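Local coordinates for time interval measuring enzyme TIME (Bombyx mori, PDB 2E46), which binds copper and zinc and, as a member of the Cu-Zn superoxide dismutase family, probably converts superoxide to hydrogen peroxide and oxygen, at residues Y48-H53 with G87-V92; V34-G39 with S100-V105. All blocks are in the same frame, centred on the assembly; numbering follows the deposited sequence.

Following the chain from its N terminus, strand 33-41 comes first and supplies residues 34-39 of contact 2; strand 46-53, next in order, supplies residues 48-53 of contact 1. A long run without helix or strand then returns to strand 88-94, where pairing with 48-53 closes the inner loop, and strand 99-106 follows to close the outer one against 34-39. Contact 1 is therefore nested inside contact 2. Their centres lie about 12 Å apart, and the two meet directly where Val92 CG1 packs on Ile102 CD1 at 3.7 Å. Contact 1 joins 88-94 to 46-53 and contact 2 joins 99-106 to 33-41, strands 88-94 and 99-106 being the outermost of the sheet within this chain.

Contact 1 of 2, residues Y48-H53 with G87-V92; sequences YGFHVH and GDLGNV. With CU (copper (II) ion), chain B; ZN (zinc ion), chain C.
Antiparallel strands 48-53 and 88-92 form the part of the Cu-Zn superoxide dismutase Greek-key beta-barrel that supplies ligands to copper and zinc. Tyr48 and Val92 form a hydrogen-bonded pair through two backbone bonds, Tyr48 N to Val92 O and Val92 N to Tyr48 O. Phe50 N donates to Gly90 O at 2.8 Å, and Val52 N to Gly87 O at 2.7 Å. A chi1 of -174° sets CG of Phe50 opposite the backbone N and brings its ring to Val92, whose CG1 sits over one face, 4.0 Å from the centroid and 23° off the normal: a CH-pi contact. Leu89 CB approaches Phe50 CD1 obliquely at 4.1 Å. Replacing Phe50 by alanine is likely to open a gap beneath Val92 CG1 and deprive Leu89 CB of its aromatic neighbour. His51 and Asp88 lie side by side, ring and carboxylate planes 48° apart, yet serve different ions. Copper is bound by His51 ND1 at 1.9 Å and His53 NE2 at 2.1 Å, with His68 and His125 completing its site; zinc takes Asp88 OD1 at 2.1 Å and OD2 at 2.5 Å, alongside His68, His76 and His85. His68 thus bridges the two ions. Asp129 accepts from His51 NE2 and Gly77 N bonds Asp88 OD2, second-shell bonds that probably limit rotation of one copper ligand and one zinc ligand.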
# COMPACT_ATOMS: atom_id res chain seq x y z
N TYR A 48 -16.52 4.23 -15.49
CA TYR A 48 -15.01 4.50 -15.46
C TYR A 48 -14.02 3.24 -15.33
O TYR A 48 -14.33 2.23 -14.62
CB TYR A 48 -14.70 5.49 -14.37
CG TYR A 48 -15.70 6.60 -14.35
CD1 TYR A 48 -17.06 6.35 -14.03
CD2 TYR A 48 -15.32 7.93 -14.65
CE1 TYR A 48 -18.01 7.41 -13.99
CE2 TYR A 48 -16.30 9.01 -14.63
CZ TYR A 48 -17.63 8.72 -14.29
OH TYR A 48 -18.56 9.73 -14.26
N GLY A 49 -12.90 3.33 -16.05
CA GLY A 49 -11.80 2.31 -16.09
C GLY A 49 -11.29 2.10 -14.68
O GLY A 49 -11.07 3.07 -13.95
N PHE A 50 -11.22 0.83 -14.28
CA PHE A 50 -10.85 0.45 -12.93
C PHE A 50 -9.80 -0.61 -13.01
O PHE A 50 -10.07 -1.70 -13.53
CB PHE A 50 -12.03 -0.13 -12.25
CG PHE A 50 -11.83 -0.42 -10.83
CD1 PHE A 50 -11.93 -1.73 -10.38
CD2 PHE A 50 -11.63 0.58 -9.93
CE1 PHE A 50 -11.81 -2.04 -9.09
CE2 PHE A 50 -11.51 0.25 -8.62
CZ PHE A 50 -11.60 -1.09 -8.20
N HIS A 51 -8.57 -0.30 -12.61
CA HIS A 51 -7.51 -1.33 -12.81
C HIS A 51 -6.52 -1.51 -11.70
O HIS A 51 -6.27 -0.58 -10.93
CB HIS A 51 -6.62 -1.20 -14.03
CG HIS A 51 -7.16 -0.45 -15.19
ND1 HIS A 51 -6.74 0.83 -15.42
CD2 HIS A 51 -7.96 -0.79 -16.24
CE1 HIS A 51 -7.24 1.27 -16.55
NE2 HIS A 51 -8.03 0.32 -17.05
N VAL A 52 -5.86 -2.66 -11.70
CA VAL A 52 -4.63 -2.67 -10.87
C VAL A 52 -3.38 -2.34 -11.70
O VAL A 52 -3.11 -2.95 -12.72
CB VAL A 52 -4.57 -3.82 -9.72
CG1 VAL A 52 -5.56 -4.78 -9.88
CG2 VAL A 52 -3.16 -4.39 -9.43
N HIS A 53 -2.75 -1.27 -11.32
CA HIS A 53 -1.48 -0.85 -11.86
C HIS A 53 -0.25 -1.51 -11.08
O HIS A 53 -0.39 -1.96 -9.97
CB HIS A 53 -1.43 0.67 -11.93
CG HIS A 53 -2.33 1.25 -13.03
ND1 HIS A 53 -1.85 2.08 -14.04
CD2 HIS A 53 -3.65 1.06 -13.34
CE1 HIS A 53 -2.82 2.39 -14.88
NE2 HIS A 53 -3.94 1.82 -14.45
N GLY A 87 -4.34 -7.12 -14.15
CA GLY A 87 -4.88 -5.89 -13.51
C GLY A 87 -6.15 -5.30 -14.16
O GLY A 87 -6.67 -4.28 -13.73
N ASP A 88 -6.66 -5.99 -15.17
CA ASP A 88 -7.69 -5.49 -16.08
C ASP A 88 -9.05 -5.96 -15.49
O ASP A 88 -9.68 -6.90 -15.92
CB ASP A 88 -7.21 -6.13 -17.46
CG ASP A 88 -6.48 -5.07 -18.38
OD1 ASP A 88 -6.30 -3.93 -17.84
OD2 ASP A 88 -6.23 -5.37 -19.57
N LEU A 89 -9.47 -5.26 -14.47
CA LEU A 89 -10.76 -5.44 -13.87
C LEU A 89 -11.93 -4.60 -14.49
O LEU A 89 -12.96 -4.48 -13.82
CB LEU A 89 -10.66 -5.12 -12.36
CG LEU A 89 -9.64 -6.01 -11.61
CD1 LEU A 89 -9.57 -5.61 -10.19
CD2 LEU A 89 -10.10 -7.48 -11.68
N GLY A 90 -11.79 -4.08 -15.74
CA GLY A 90 -12.89 -3.44 -16.57
C GLY A 90 -13.37 -2.05 -16.09
O GLY A 90 -12.54 -1.15 -15.81
N ASN A 91 -14.70 -1.88 -15.92
CA ASN A 91 -15.30 -0.55 -15.54
C ASN A 91 -16.11 -0.63 -14.30
O ASN A 91 -16.85 -1.62 -14.10
CB ASN A 91 -16.20 0.04 -16.65
CG ASN A 91 -15.43 0.45 -17.92
OD1 ASN A 91 -15.53 -0.19 -18.98
ND2 ASN A 91 -14.64 1.52 -17.83
N VAL A 92 -15.97 0.38 -13.45
CA VAL A 92 -16.98 0.67 -12.49
C VAL A 92 -18.14 1.62 -13.01
O VAL A 92 -17.98 2.32 -13.99
CB VAL A 92 -16.38 1.11 -11.13
CG1 VAL A 92 -15.47 -0.00 -10.63
CG2 VAL A 92 -15.70 2.47 -11.22
CU CU B . -5.37 2.11 -15.91
ZN ZN C . -4.78 -3.33 -19.14

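Contact 2 of 2, residues V34-G39 with S100-V105; sequences VHVQGG and SRIDLV
His35 and Asp103 both carry CG anti to the backbone N (chi1 -173° for the histidine), which swings imidazole and carboxylate together diagonally across the two strands. His35 NE2 donates to Asp103 OD1 at 3.2 Å with an N-H...O angle of 145°; the oxygen is tilted from the ring plane, and the ring and carboxylate planes are 52° apart. Gln37 CG rests over one face of the imidazole, 3.5 Å above its plane. The other carboxylate oxygen, Asp103 OD2, forms a salt bridge with Arg101 NH1 at 3.0 Å, by charge alone since it stands well out of the guanidinium plane. That face is mostly polar, with Val105 among its side chains; the other carries Val36, Ile102 and Leu104. The backbones pair through Val36 with Leu104 and Gly38 with Ile102, each joined by two hydrogen bonds; Val36 N to Leu104 O, at 2.7 Å, is one of them. On the apolar face Val36 CG1 meets Ile102 CG2 at 4.0 Å, while Leu104 CD1 lies 4.0 Å from both Val36 CB and CG2. There Val36 also packs on Ile24 and Phe26 of strand 21-29, and Ile102 touches Val92 of strand 88-94 and Ile40 of its partner strand.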
# COMPACT_ATOMS: atom_id res chain seq x y z
N VAL A 34 -10.76 -14.25 -6.28
CA VAL A 34 -10.88 -13.06 -5.36
C VAL A 34 -12.16 -12.21 -5.52
O VAL A 34 -12.60 -11.98 -6.65
CB VAL A 34 -9.48 -12.27 -5.09
CG1 VAL A 34 -8.18 -13.00 -5.54
CG2 VAL A 34 -9.52 -10.84 -5.22
N HIS A 35 -12.75 -11.84 -4.37
CA HIS A 35 -14.06 -11.29 -4.29
C HIS A 35 -13.78 -9.83 -4.07
O HIS A 35 -13.13 -9.49 -3.06
CB HIS A 35 -14.84 -11.88 -3.09
CG HIS A 35 -16.30 -11.47 -3.02
ND1 HIS A 35 -17.04 -11.51 -1.86
CD2 HIS A 35 -17.14 -10.98 -3.96
CE1 HIS A 35 -18.28 -11.11 -2.09
NE2 HIS A 35 -18.34 -10.72 -3.34
N VAL A 36 -14.13 -8.99 -5.04
CA VAL A 36 -13.74 -7.54 -4.91
C VAL A 36 -15.05 -6.74 -4.62
O VAL A 36 -16.02 -6.83 -5.38
CB VAL A 36 -13.22 -7.07 -6.30
CG1 VAL A 36 -12.94 -5.59 -6.35
CG2 VAL A 36 -11.97 -7.93 -6.81
N GLN A 37 -15.08 -6.00 -3.55
CA GLN A 37 -16.32 -5.40 -3.08
C GLN A 37 -15.97 -4.03 -2.52
O GLN A 37 -15.07 -3.90 -1.68
CB GLN A 37 -16.89 -6.14 -1.87
CG GLN A 37 -17.27 -7.57 -2.10
CD GLN A 37 -17.93 -8.13 -0.89
OE1 GLN A 37 -17.25 -8.69 -0.06
NE2 GLN A 37 -19.28 -7.93 -0.75
N GLY A 38 -16.67 -3.01 -2.95
CA GLY A 38 -16.59 -1.79 -2.18
C GLY A 38 -17.64 -0.78 -2.60
O GLY A 38 -18.66 -1.10 -3.27
N GLY A 39 -17.42 0.46 -2.25
CA GLY A 39 -18.25 1.46 -2.84
C GLY A 39 -17.54 2.75 -2.79
O GLY A 39 -16.89 3.08 -1.75
N SER A 100 -20.83 4.39 -6.82
CA SER A 100 -20.46 3.06 -7.33
C SER A 100 -20.52 1.92 -6.28
O SER A 100 -19.79 1.92 -5.27
CB SER A 100 -19.08 3.06 -7.94
OG SER A 100 -19.02 2.26 -9.13
N ARG A 101 -21.39 0.93 -6.58
CA ARG A 101 -21.29 -0.33 -5.94
C ARG A 101 -20.30 -1.17 -6.74
O ARG A 101 -20.49 -1.48 -7.97
CB ARG A 101 -22.63 -1.09 -5.81
CG ARG A 101 -22.43 -2.18 -4.73
CD ARG A 101 -23.10 -3.49 -5.06
NE ARG A 101 -23.11 -4.40 -3.91
CZ ARG A 101 -23.67 -5.61 -3.95
NH1 ARG A 101 -24.26 -6.00 -5.07
NH2 ARG A 101 -23.67 -6.41 -2.88
N ILE A 102 -19.26 -1.60 -6.02
CA ILE A 102 -18.38 -2.59 -6.59
C ILE A 102 -18.65 -3.91 -5.97
O ILE A 102 -18.64 -4.09 -4.71
CB ILE A 102 -16.96 -2.16 -6.47
CG1 ILE A 102 -16.84 -0.88 -7.26
CG2 ILE A 102 -15.99 -3.19 -7.11
CD1 ILE A 102 -15.59 -0.13 -6.92
N ASP A 103 -18.88 -4.88 -6.86
CA ASP A 103 -19.20 -6.22 -6.36
C ASP A 103 -18.99 -7.27 -7.39
O ASP A 103 -19.96 -7.60 -8.16
CB ASP A 103 -20.68 -6.39 -5.93
CG ASP A 103 -20.91 -7.75 -5.30
OD1 ASP A 103 -19.95 -8.47 -5.00
OD2 ASP A 103 -22.08 -8.13 -5.06
N LEU A 104 -17.78 -7.81 -7.39
CA LEU A 104 -17.43 -8.83 -8.43
C LEU A 104 -16.41 -9.88 -7.95
O LEU A 104 -15.89 -9.83 -6.91
CB LEU A 104 -16.96 -8.21 -9.74
CG LEU A 104 -15.68 -7.36 -9.65
CD1 LEU A 104 -14.47 -8.26 -9.90
CD2 LEU A 104 -15.72 -6.15 -10.55
N VAL A 105 -16.20 -10.88 -8.78
CA VAL A 105 -15.27 -11.89 -8.49
C VAL A 105 -14.40 -12.04 -9.70
O VAL A 105 -14.88 -12.15 -10.84
CB VAL A 105 -15.85 -13.25 -7.81
CG1 VAL A 105 -17.27 -13.19 -7.26
CG2 VAL A 105 -15.58 -14.44 -8.60